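Local atomic coordinates of agarase (Pseudoalteromonas fuliginea, PDB entry 6XJ9), a protein that probably hydrolyses the beta-1,4 linkages of agarose, as a family 50 glycoside hydrolase of a marine bacterium. Residues A[453-458]-A[485-490]; A[474-479]-A[595-600]; A[440-445]-A[492-497]; A[604-609]-A[613-618]. One frame throughout, in Å; residues are numbered along the deposited sequence.

Interaction 1. Residues A[453-458]-A[485-490]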
# COMPACT_ATOMS: atom_id res chain seq x y z
N GLY A 453 4.00 -28.72 -22.36
CA GLY A 453 3.14 -29.80 -22.82
C GLY A 453 2.78 -30.75 -21.68
O GLY A 453 3.45 -30.75 -20.65
N TRP A 454 1.67 -31.49 -21.86
CA TRP A 454 1.24 -32.56 -20.99
C TRP A 454 1.41 -33.88 -21.74
O TRP A 454 0.91 -33.99 -22.85
CB TRP A 454 -0.25 -32.43 -20.64
CG TRP A 454 -0.68 -31.15 -19.99
CD1 TRP A 454 -1.25 -30.07 -20.61
CD2 TRP A 454 -0.62 -30.84 -18.59
NE1 TRP A 454 -1.53 -29.09 -19.68
CE2 TRP A 454 -1.15 -29.54 -18.44
CE3 TRP A 454 -0.17 -31.53 -17.46
CZ2 TRP A 454 -1.25 -28.92 -17.19
CZ3 TRP A 454 -0.26 -30.92 -16.23
CH2 TRP A 454 -0.79 -29.63 -16.10
N ILE A 455 2.05 -34.87 -21.12
CA ILE A 455 2.10 -36.20 -21.70
C ILE A 455 0.87 -36.99 -21.24
O ILE A 455 0.73 -37.34 -20.06
CB ILE A 455 3.42 -36.93 -21.41
CG1 ILE A 455 4.61 -36.12 -21.96
CG2 ILE A 455 3.39 -38.32 -22.01
CD1 ILE A 455 5.96 -36.71 -21.61
N ILE A 456 -0.02 -37.24 -22.21
CA ILE A 456 -1.30 -37.88 -21.99
C ILE A 456 -1.43 -38.98 -23.03
O ILE A 456 -0.94 -38.82 -24.15
CB ILE A 456 -2.45 -36.85 -22.13
CG1 ILE A 456 -2.39 -35.75 -21.07
CG2 ILE A 456 -3.81 -37.52 -22.19
CD1 ILE A 456 -2.50 -36.22 -19.64
N GLY A 457 -2.09 -40.08 -22.66
CA GLY A 457 -2.23 -41.18 -23.60
C GLY A 457 -2.84 -42.42 -22.97
O GLY A 457 -3.28 -42.40 -21.82
N ASP A 458 -2.83 -43.51 -23.75
CA ASP A 458 -3.44 -44.76 -23.35
C ASP A 458 -2.35 -45.77 -22.99
O ASP A 458 -2.62 -46.96 -22.91
CB ASP A 458 -4.36 -45.30 -24.45
CG ASP A 458 -5.60 -44.46 -24.70
OD1 ASP A 458 -6.20 -43.98 -23.71
OD2 ASP A 458 -5.96 -44.29 -25.88
N ASN A 485 7.20 -38.40 -27.23
CA ASN A 485 7.70 -37.89 -28.50
C ASN A 485 6.65 -37.01 -29.16
O ASN A 485 6.93 -35.88 -29.54
CB ASN A 485 8.11 -39.02 -29.44
CG ASN A 485 9.47 -39.59 -29.10
OD1 ASN A 485 10.31 -38.89 -28.54
ND2 ASN A 485 9.69 -40.85 -29.45
N GLU A 486 5.42 -37.53 -29.26
CA GLU A 486 4.32 -36.86 -29.94
C GLU A 486 3.94 -35.57 -29.21
O GLU A 486 3.64 -34.57 -29.86
CB GLU A 486 3.14 -37.82 -30.07
CG GLU A 486 3.22 -38.68 -31.32
CD GLU A 486 2.30 -39.89 -31.42
OE1 GLU A 486 2.60 -40.79 -32.24
OE2 GLU A 486 1.28 -39.94 -30.68
N THR A 487 3.92 -35.60 -27.87
CA THR A 487 3.67 -34.39 -27.09
C THR A 487 4.73 -33.34 -27.42
O THR A 487 4.42 -32.17 -27.66
CB THR A 487 3.65 -34.71 -25.59
OG1 THR A 487 2.65 -35.70 -25.40
CG2 THR A 487 3.36 -33.50 -24.72
N VAL A 488 6.00 -33.73 -27.40
CA VAL A 488 7.05 -32.72 -27.52
C VAL A 488 7.04 -32.16 -28.95
O VAL A 488 7.29 -30.97 -29.16
CB VAL A 488 8.43 -33.24 -27.08
CG1 VAL A 488 9.53 -32.24 -27.41
CG2 VAL A 488 8.43 -33.54 -25.58
N SER A 489 6.73 -33.04 -29.91
CA SER A 489 6.57 -32.65 -31.31
C SER A 489 5.52 -31.54 -31.46
O SER A 489 5.73 -30.59 -32.21
CB SER A 489 6.22 -33.84 -32.16
OG SER A 489 6.26 -33.45 -33.53
N VAL A 490 4.40 -31.66 -30.75
CA VAL A 490 3.36 -30.64 -30.83
C VAL A 490 3.92 -29.31 -30.32
O VAL A 490 3.69 -28.27 -30.93
CB VAL A 490 2.08 -31.04 -30.06
CG1 VAL A 490 1.17 -29.84 -29.86
CG2 VAL A 490 1.32 -32.14 -30.77
O HOH W 1 -0.13 -35.88 -24.71
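Thr487 sets its methyl CG2 over the carbonyl end of the peptide group joining Trp454 to Ile455, 3.1 Å from Trp454 O, a tight approach for a methyl. A bridging water donates to the same Trp454 O over 2.8 Å. The indole of Trp454 packs on Asp507 and Asn508. The branches of Thr487 divide the work: CG2 stands anti to the backbone N and rests on the carbonyl of Trp454, whereas OG1, anti to the carbonyl carbon (chi1 -57°), faces Ile455 and lies 3.8 Å from Ile455 CA. Ile455 crosses this side chain at about a right angle, its CG1 4.0 Å from Thr487 OG1. The buried hydroxyl is gripped twice, giving its proton to the carbonyl of Arg483 one helical turn back and accepting from the water at 2.9 Å. That water also takes the N-H of Ile456, so one molecule ties the helix to two backbone groups of the loop. Gly453 comes so near the methyl that a beta carbon there would be crowded. Asp507 receives the N-H of Ile455. The contact pins the outgoing end of strand 449-453 to helix 478-495, the first half of a beta-alpha-beta crossover completed by strand 501-506, as in the (beta/alpha)8 barrels of agarases of this family.

Interaction 2. Residues A[474-479]-A[595-600]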
# COMPACT_ATOMS: atom_id res chain seq x y z
N ASP A 474 3.28 -45.70 -16.88
CA ASP A 474 4.28 -46.76 -16.88
C ASP A 474 5.32 -46.40 -17.94
O ASP A 474 5.11 -46.64 -19.13
CB ASP A 474 3.72 -48.16 -17.10
CG ASP A 474 4.78 -49.22 -16.89
OD1 ASP A 474 5.97 -48.97 -17.25
OD2 ASP A 474 4.43 -50.27 -16.34
N VAL A 475 6.43 -45.84 -17.46
CA VAL A 475 7.39 -45.18 -18.34
C VAL A 475 8.23 -46.20 -19.11
O VAL A 475 8.93 -45.82 -20.05
CB VAL A 475 8.25 -44.15 -17.57
CG1 VAL A 475 7.39 -42.99 -17.09
CG2 VAL A 475 9.00 -44.78 -16.41
N PHE A 476 8.15 -47.48 -18.72
CA PHE A 476 8.83 -48.55 -19.44
C PHE A 476 7.91 -49.15 -20.51
O PHE A 476 8.32 -50.07 -21.22
CB PHE A 476 9.36 -49.62 -18.48
CG PHE A 476 10.56 -49.20 -17.67
CD1 PHE A 476 11.83 -49.25 -18.21
CD2 PHE A 476 10.41 -48.73 -16.37
CE1 PHE A 476 12.94 -48.85 -17.47
CE2 PHE A 476 11.52 -48.32 -15.64
CZ PHE A 476 12.77 -48.38 -16.19
N ASP A 477 6.67 -48.64 -20.61
CA ASP A 477 5.76 -49.04 -21.68
C ASP A 477 6.18 -48.30 -22.95
O ASP A 477 6.18 -47.08 -22.96
CB ASP A 477 4.29 -48.80 -21.30
CG ASP A 477 3.27 -49.14 -22.39
OD1 ASP A 477 3.65 -49.81 -23.37
OD2 ASP A 477 2.11 -48.73 -22.25
N PRO A 478 6.58 -49.00 -24.04
CA PRO A 478 7.01 -48.30 -25.26
C PRO A 478 6.04 -47.21 -25.69
O PRO A 478 6.47 -46.16 -26.15
CB PRO A 478 7.15 -49.43 -26.29
CG PRO A 478 7.52 -50.64 -25.44
CD PRO A 478 6.75 -50.46 -24.15
N GLU A 479 4.73 -47.44 -25.48
CA GLU A 479 3.74 -46.43 -25.84
C GLU A 479 3.99 -45.12 -25.10
O GLU A 479 3.61 -44.07 -25.60
CB GLU A 479 2.31 -46.95 -25.66
CG GLU A 479 1.22 -45.96 -26.09
CD GLU A 479 1.14 -45.59 -27.57
OE1 GLU A 479 1.77 -46.30 -28.40
OE2 GLU A 479 0.45 -44.59 -27.90
N ALA A 595 11.96 -42.82 -11.97
CA ALA A 595 12.08 -41.41 -12.32
C ALA A 595 13.15 -41.20 -13.39
O ALA A 595 13.02 -40.34 -14.27
CB ALA A 595 12.37 -40.59 -11.09
N ASP A 596 14.21 -42.01 -13.33
CA ASP A 596 15.29 -41.89 -14.31
C ASP A 596 14.78 -42.14 -15.73
O ASP A 596 15.16 -41.44 -16.67
CB ASP A 596 16.46 -42.81 -13.95
CG ASP A 596 17.50 -42.82 -15.04
OD1 ASP A 596 18.38 -41.95 -15.02
OD2 ASP A 596 17.40 -43.68 -15.92
N LYS A 597 13.93 -43.16 -15.88
CA LYS A 597 13.36 -43.51 -17.17
C LYS A 597 12.37 -42.43 -17.59
O LYS A 597 12.34 -42.03 -18.76
CB LYS A 597 12.79 -44.93 -17.15
CG LYS A 597 12.13 -45.42 -18.44
CD LYS A 597 13.10 -45.66 -19.59
CE LYS A 597 12.46 -46.34 -20.79
NZ LYS A 597 13.36 -46.30 -21.98
N TYR A 598 11.58 -41.92 -16.64
CA TYR A 598 10.68 -40.82 -16.96
C TYR A 598 11.47 -39.68 -17.61
O TYR A 598 11.11 -39.23 -18.70
CB TYR A 598 9.90 -40.26 -15.77
CG TYR A 598 9.14 -39.00 -16.10
CD1 TYR A 598 7.96 -39.06 -16.82
CD2 TYR A 598 9.60 -37.74 -15.73
CE1 TYR A 598 7.25 -37.92 -17.15
CE2 TYR A 598 8.89 -36.59 -16.05
CZ TYR A 598 7.71 -36.68 -16.76
OH TYR A 598 6.99 -35.57 -17.11
N PHE A 599 12.50 -39.20 -16.90
CA PHE A 599 13.22 -38.03 -17.34
C PHE A 599 14.05 -38.31 -18.59
O PHE A 599 14.25 -37.41 -19.40
CB PHE A 599 14.02 -37.40 -16.19
CG PHE A 599 13.11 -36.68 -15.22
CD1 PHE A 599 12.57 -35.45 -15.56
CD2 PHE A 599 12.77 -37.25 -14.00
CE1 PHE A 599 11.71 -34.79 -14.69
CE2 PHE A 599 11.92 -36.59 -13.13
CZ PHE A 599 11.38 -35.37 -13.48
N SER A 600 14.52 -39.55 -18.73
CA SER A 600 15.31 -39.94 -19.88
C SER A 600 14.45 -39.87 -21.14
O SER A 600 14.91 -39.38 -22.17
CB SER A 600 15.86 -41.33 -19.68
OG SER A 600 16.59 -41.73 -20.82
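Lys597 lays its aliphatic chain over one face of the Phe476 ring, a CH-pi contact in which Lys597 CG stands 3.7 Å from the ring centroid and 14° off its normal. Lys597 CB reaches the far end of the ring, 3.6 Å from Phe476 CZ. A bend at chi2 (69°) carries the rest of the lysine back along the ring, where Lys597 CE comes 3.6 Å from Val475 O. Val475 fills the other part of the contact with both methyls. Its CG2 lies 3.8 Å from Lys597 CG, the two chains sliding past each other in opposite directions, while its CG1 packs 3.9 Å from Tyr598 CB and sits in plane at the edge of the tyrosine ring. An alanine in place of Phe476 would probably strip the lysine methylenes of the surface they lie on and let that chain swing more freely. One shell out, a type I turn from Asp474 to Asp477 presents the valine and the phenylalanine together. Asp474 OD1 accepts from Phe476 N at 3.0 Å, an Asx turn, and takes a second bond from Thr538. Pro537 and Glu541 of helix 537-550 also touch the phenylalanine, and the Tyr598 hydroxyl is bonded to Asp507. The turn then runs into Asp477, the N-cap of helix 478-495, whose OD1 accepts weakly from Glu479 N. The turn that leads into this capped helix start thus docks on helix 584-609, as expected in the outer helical layer of a (beta/alpha)8 barrel.

Interaction 3. Residues A[440-445]-A[492-497]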
# COMPACT_ATOMS: atom_id res chain seq x y z
N SER A 440 -1.02 -18.11 -28.70
CA SER A 440 -1.27 -16.85 -29.39
C SER A 440 -0.07 -15.92 -29.29
O SER A 440 0.12 -15.06 -30.15
CB SER A 440 -2.47 -16.15 -28.78
OG SER A 440 -3.65 -16.59 -29.41
N TYR A 441 0.69 -16.07 -28.21
CA TYR A 441 1.77 -15.16 -27.87
C TYR A 441 3.11 -15.66 -28.42
O TYR A 441 4.10 -14.95 -28.34
CB TYR A 441 1.88 -15.04 -26.35
CG TYR A 441 0.80 -14.21 -25.69
CD1 TYR A 441 -0.36 -14.80 -25.18
CD2 TYR A 441 0.96 -12.85 -25.52
CE1 TYR A 441 -1.33 -14.04 -24.54
CE2 TYR A 441 -0.01 -12.07 -24.91
CZ TYR A 441 -1.16 -12.67 -24.41
OH TYR A 441 -2.09 -11.88 -23.79
N TYR A 442 3.14 -16.89 -28.94
CA TYR A 442 4.41 -17.58 -29.16
C TYR A 442 5.23 -16.89 -30.25
O TYR A 442 6.45 -16.95 -30.23
CB TYR A 442 4.19 -19.07 -29.42
CG TYR A 442 3.90 -19.91 -28.21
CD1 TYR A 442 3.50 -19.35 -27.00
CD2 TYR A 442 4.00 -21.29 -28.27
CE1 TYR A 442 3.22 -20.13 -25.89
CE2 TYR A 442 3.70 -22.09 -27.18
CZ TYR A 442 3.32 -21.51 -25.98
OH TYR A 442 3.04 -22.31 -24.90
N ASP A 443 4.54 -16.21 -31.18
CA ASP A 443 5.20 -15.56 -32.30
C ASP A 443 5.55 -14.12 -31.95
O ASP A 443 6.04 -13.38 -32.80
CB ASP A 443 4.31 -15.62 -33.55
CG ASP A 443 3.16 -14.63 -33.55
OD1 ASP A 443 2.87 -14.04 -32.47
OD2 ASP A 443 2.56 -14.44 -34.62
N ASN A 444 5.31 -13.70 -30.69
CA ASN A 444 5.67 -12.36 -30.28
C ASN A 444 7.19 -12.24 -30.28
O ASN A 444 7.91 -13.22 -30.08
CB ASN A 444 4.98 -11.91 -28.97
CG ASN A 444 5.89 -11.95 -27.76
OD1 ASN A 444 6.62 -11.00 -27.49
ND2 ASN A 444 5.85 -13.06 -27.03
N GLN A 445 7.67 -11.04 -30.56
CA GLN A 445 9.10 -10.78 -30.61
C GLN A 445 9.42 -9.62 -29.68
O GLN A 445 10.24 -8.77 -30.02
CB GLN A 445 9.54 -10.53 -32.06
CG GLN A 445 9.62 -11.80 -32.91
CD GLN A 445 10.02 -11.53 -34.34
OE1 GLN A 445 11.11 -11.05 -34.63
NE2 GLN A 445 9.13 -11.85 -35.26
N ALA A 492 6.97 -28.38 -30.33
CA ALA A 492 7.94 -27.90 -31.31
C ALA A 492 7.26 -27.12 -32.43
O ALA A 492 7.79 -26.12 -32.90
CB ALA A 492 8.73 -29.07 -31.89
N LYS A 493 6.07 -27.56 -32.85
CA LYS A 493 5.35 -26.89 -33.92
C LYS A 493 4.72 -25.58 -33.45
O LYS A 493 4.41 -24.72 -34.27
CB LYS A 493 4.31 -27.84 -34.52
CG LYS A 493 4.89 -28.86 -35.48
CD LYS A 493 4.05 -30.10 -35.59
CE LYS A 493 4.79 -31.22 -36.30
NZ LYS A 493 5.14 -30.84 -37.68
N GLU A 494 4.53 -25.42 -32.13
CA GLU A 494 3.99 -24.17 -31.62
C GLU A 494 5.10 -23.14 -31.49
O GLU A 494 4.85 -21.96 -31.69
CB GLU A 494 3.40 -24.33 -30.22
CG GLU A 494 2.27 -25.33 -30.14
CD GLU A 494 1.76 -25.48 -28.72
OE1 GLU A 494 2.58 -25.76 -27.81
OE2 GLU A 494 0.57 -25.29 -28.52
N VAL A 495 6.30 -23.61 -31.12
CA VAL A 495 7.41 -22.74 -30.75
C VAL A 495 8.17 -22.33 -32.01
O VAL A 495 8.72 -21.23 -32.08
CB VAL A 495 8.33 -23.39 -29.70
CG1 VAL A 495 9.68 -22.70 -29.61
CG2 VAL A 495 7.68 -23.44 -28.31
N LYS A 496 8.21 -23.25 -32.99
CA LYS A 496 8.77 -23.00 -34.32
C LYS A 496 10.21 -22.51 -34.19
O LYS A 496 10.62 -21.65 -34.97
CB LYS A 496 7.92 -21.98 -35.09
CG LYS A 496 6.47 -22.37 -35.28
CD LYS A 496 5.69 -21.48 -36.21
CE LYS A 496 4.25 -21.95 -36.33
NZ LYS A 496 3.79 -21.94 -37.74
N ASN A 497 10.92 -23.02 -33.17
CA ASN A 497 12.35 -22.82 -32.91
C ASN A 497 12.66 -21.37 -32.51
O ASN A 497 13.82 -20.95 -32.56
CB ASN A 497 13.23 -23.31 -34.06
CG ASN A 497 14.62 -23.72 -33.61
OD1 ASN A 497 15.62 -23.13 -34.02
ND2 ASN A 497 14.69 -24.73 -32.76
O HOH W 2 3.26 -24.87 -25.53
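Tyr442 and Glu494 join the loop that leads into strand 449-453 to the last turn of helix 478-495, at the end of a beta-alpha-beta unit where the strand begins and the helix finishes. The tyrosine meets the helix edge-on: Glu494 O lies near the plane of its ring, 3.6 Å from Tyr442 CD2, and Glu494 CB is 3.7 Å from the same carbon. With CG anti to the carbonyl carbon (chi1 -60°) and the chain extended beyond it, Glu494 runs along this edge towards the phenol end. There one water links the two polar groups, accepting from Tyr442 OH at 2.6 Å and donating to Glu494 OE1 at 2.5 Å. Ring and carboxylate planes stand 75° apart, so the carboxylate is turned well out of the plane of the phenol that it reaches through water. Val495 adds a looser apolar touch, its CG2 4.3 Å from Tyr442 CD2. Tyr449 stacks on the Tyr442 ring and also touches Val495. Behind the tyrosine, a type I turn from Tyr441 to Asn444 is tied by two bonds to Tyr441 O, one from Asn444 N and one from Asn444 ND2 at 2.9 Å. The helix stops just past the contact, where Lys496 takes a positive phi. This is consistent with the N-terminal, strand-entry end of a (beta/alpha)8 barrel, as in this glycoside hydrolase family.

Interaction 4. Residues A[604-609]-A[613-618]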
# COMPACT_ATOMS: atom_id res chain seq x y z
N ALA A 604 14.96 -37.22 -24.09
CA ALA A 604 15.25 -37.65 -25.46
C ALA A 604 14.24 -37.05 -26.43
O ALA A 604 14.59 -36.76 -27.57
CB ALA A 604 15.29 -39.15 -25.58
N ALA A 605 12.98 -36.89 -26.00
CA ALA A 605 12.00 -36.23 -26.86
C ALA A 605 12.40 -34.78 -27.13
O ALA A 605 12.40 -34.30 -28.27
CB ALA A 605 10.61 -36.36 -26.26
N MET A 606 12.75 -34.07 -26.05
CA MET A 606 13.21 -32.70 -26.14
C MET A 606 14.46 -32.61 -27.04
O MET A 606 14.59 -31.68 -27.82
CB MET A 606 13.50 -32.14 -24.74
CG MET A 606 12.23 -31.73 -24.01
SD MET A 606 11.49 -30.25 -24.73
CE MET A 606 12.82 -29.06 -24.52
N ASP A 607 15.35 -33.60 -26.94
CA ASP A 607 16.57 -33.64 -27.73
C ASP A 607 16.25 -33.81 -29.22
O ASP A 607 17.02 -33.38 -30.08
CB ASP A 607 17.50 -34.75 -27.25
CG ASP A 607 18.36 -34.39 -26.04
OD1 ASP A 607 18.32 -33.23 -25.61
OD2 ASP A 607 19.04 -35.29 -25.53
N LYS A 608 15.13 -34.47 -29.53
CA LYS A 608 14.79 -34.67 -30.93
C LYS A 608 14.17 -33.40 -31.53
O LYS A 608 14.60 -32.93 -32.59
CB LYS A 608 13.95 -35.93 -31.13
CG LYS A 608 13.54 -36.22 -32.58
CD LYS A 608 13.06 -37.64 -32.82
CE LYS A 608 12.99 -37.99 -34.30
NZ LYS A 608 12.00 -37.13 -35.01
N TYR A 609 13.21 -32.82 -30.82
CA TYR A 609 12.26 -31.89 -31.42
C TYR A 609 12.61 -30.45 -31.06
O TYR A 609 12.42 -29.54 -31.88
CB TYR A 609 10.81 -32.26 -31.06
CG TYR A 609 10.38 -33.57 -31.66
CD1 TYR A 609 10.10 -33.68 -33.02
CD2 TYR A 609 10.29 -34.71 -30.88
CE1 TYR A 609 9.71 -34.89 -33.57
CE2 TYR A 609 9.92 -35.93 -31.43
CZ TYR A 609 9.62 -36.02 -32.77
OH TYR A 609 9.26 -37.23 -33.29
N HIS A 613 16.62 -25.82 -27.16
CA HIS A 613 15.86 -25.15 -26.11
C HIS A 613 15.97 -25.91 -24.79
O HIS A 613 16.04 -27.13 -24.79
CB HIS A 613 14.38 -25.10 -26.51
CG HIS A 613 14.11 -24.10 -27.56
ND1 HIS A 613 14.23 -24.41 -28.91
CD2 HIS A 613 13.76 -22.80 -27.49
CE1 HIS A 613 13.95 -23.35 -29.62
NE2 HIS A 613 13.66 -22.34 -28.78
N MET A 614 15.95 -25.17 -23.68
CA MET A 614 16.15 -25.79 -22.37
C MET A 614 14.92 -26.61 -22.00
O MET A 614 13.79 -26.20 -22.25
CB MET A 614 16.37 -24.73 -21.29
CG MET A 614 17.73 -24.06 -21.41
SD MET A 614 18.00 -22.99 -19.99
CE MET A 614 16.78 -21.71 -20.26
N TYR A 615 15.18 -27.77 -21.37
CA TYR A 615 14.16 -28.61 -20.78
C TYR A 615 14.14 -28.33 -19.28
O TYR A 615 15.16 -28.48 -18.61
CB TYR A 615 14.47 -30.08 -21.11
CG TYR A 615 13.67 -31.09 -20.34
CD1 TYR A 615 12.33 -30.88 -20.05
CD2 TYR A 615 14.24 -32.30 -19.95
CE1 TYR A 615 11.58 -31.82 -19.36
CE2 TYR A 615 13.51 -33.25 -19.27
CZ TYR A 615 12.18 -33.01 -18.97
OH TYR A 615 11.46 -33.94 -18.28
N LEU A 616 12.97 -27.92 -18.77
CA LEU A 616 12.85 -27.30 -17.46
C LEU A 616 12.20 -28.23 -16.46
O LEU A 616 11.77 -27.78 -15.39
CB LEU A 616 12.01 -26.02 -17.60
CG LEU A 616 12.53 -25.01 -18.61
CD1 LEU A 616 11.50 -23.91 -18.81
CD2 LEU A 616 13.86 -24.41 -18.13
N GLY A 617 12.11 -29.52 -16.80
CA GLY A 617 11.60 -30.50 -15.84
C GLY A 617 10.08 -30.50 -15.75
O GLY A 617 9.40 -30.16 -16.71
N ALA A 618 9.56 -30.89 -14.57
CA ALA A 618 8.18 -31.33 -14.43
C ALA A 618 7.48 -30.69 -13.23
O ALA A 618 6.42 -31.16 -12.83
CB ALA A 618 8.13 -32.84 -14.34
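Met606 and Tyr615 form the tight part of this contact, both buried. The methyl CE of Met606 nestles against the backbone at the start of the short strand, 3.8 Å from His613 O and the same distance from Met614 O, and it rests 3.9 Å from Tyr615 CB. Nearer the helix, Met606 CG meets the root of the tyrosine ring obliquely, 4.0 Å from Tyr615 CG. Bends at chi2 (-71°) and chi3 (-60°) fold the thioether so that two of its carbons can touch the strand at once. Val488 and Val504 close in from helix 478-495 and strand 501-506. The pair joins the last turns of helix 584-609 to the strand that follows, the alpha-to-beta half of a beta-alpha-beta unit in which 614-615 lies parallel to 501-506. An alanine at Met606 would probably open a gap against the strand, leaving Tyr615 without its apolar neighbour from this turn. The other side of the helix faces solvent: Asp607 and Lys608 are exposed there, and Lys608 folds back on its own helix, with CG 3.8 Å above the centre of the Tyr609 ring and NZ bonded only weakly to Tyr609 OH.

How the interactions relate
Helix 478-495 serves interactions 1, 2 and 3, by its middle, its capped start and its final turn; helix 584-609 serves interactions 2 and 4. Interactions 1, 3 and 4 are buried, whereas interaction 2 is partly open. Water enters the chemistry of interactions 1 and 3, where loops bring backbone or phenol groups to the helix; interactions 2 and 4 join their segments by apolar and CH-pi contacts. The two helices meet where Val488 of interaction 1 touches Ala605 of interaction 4. Phe599 and Tyr615 link interactions 2 and 4, and Val495 and His613 link 3 and 4. Interactions 2 and 3, at opposite ends of helix 478-495, have centres about 28 Å apart.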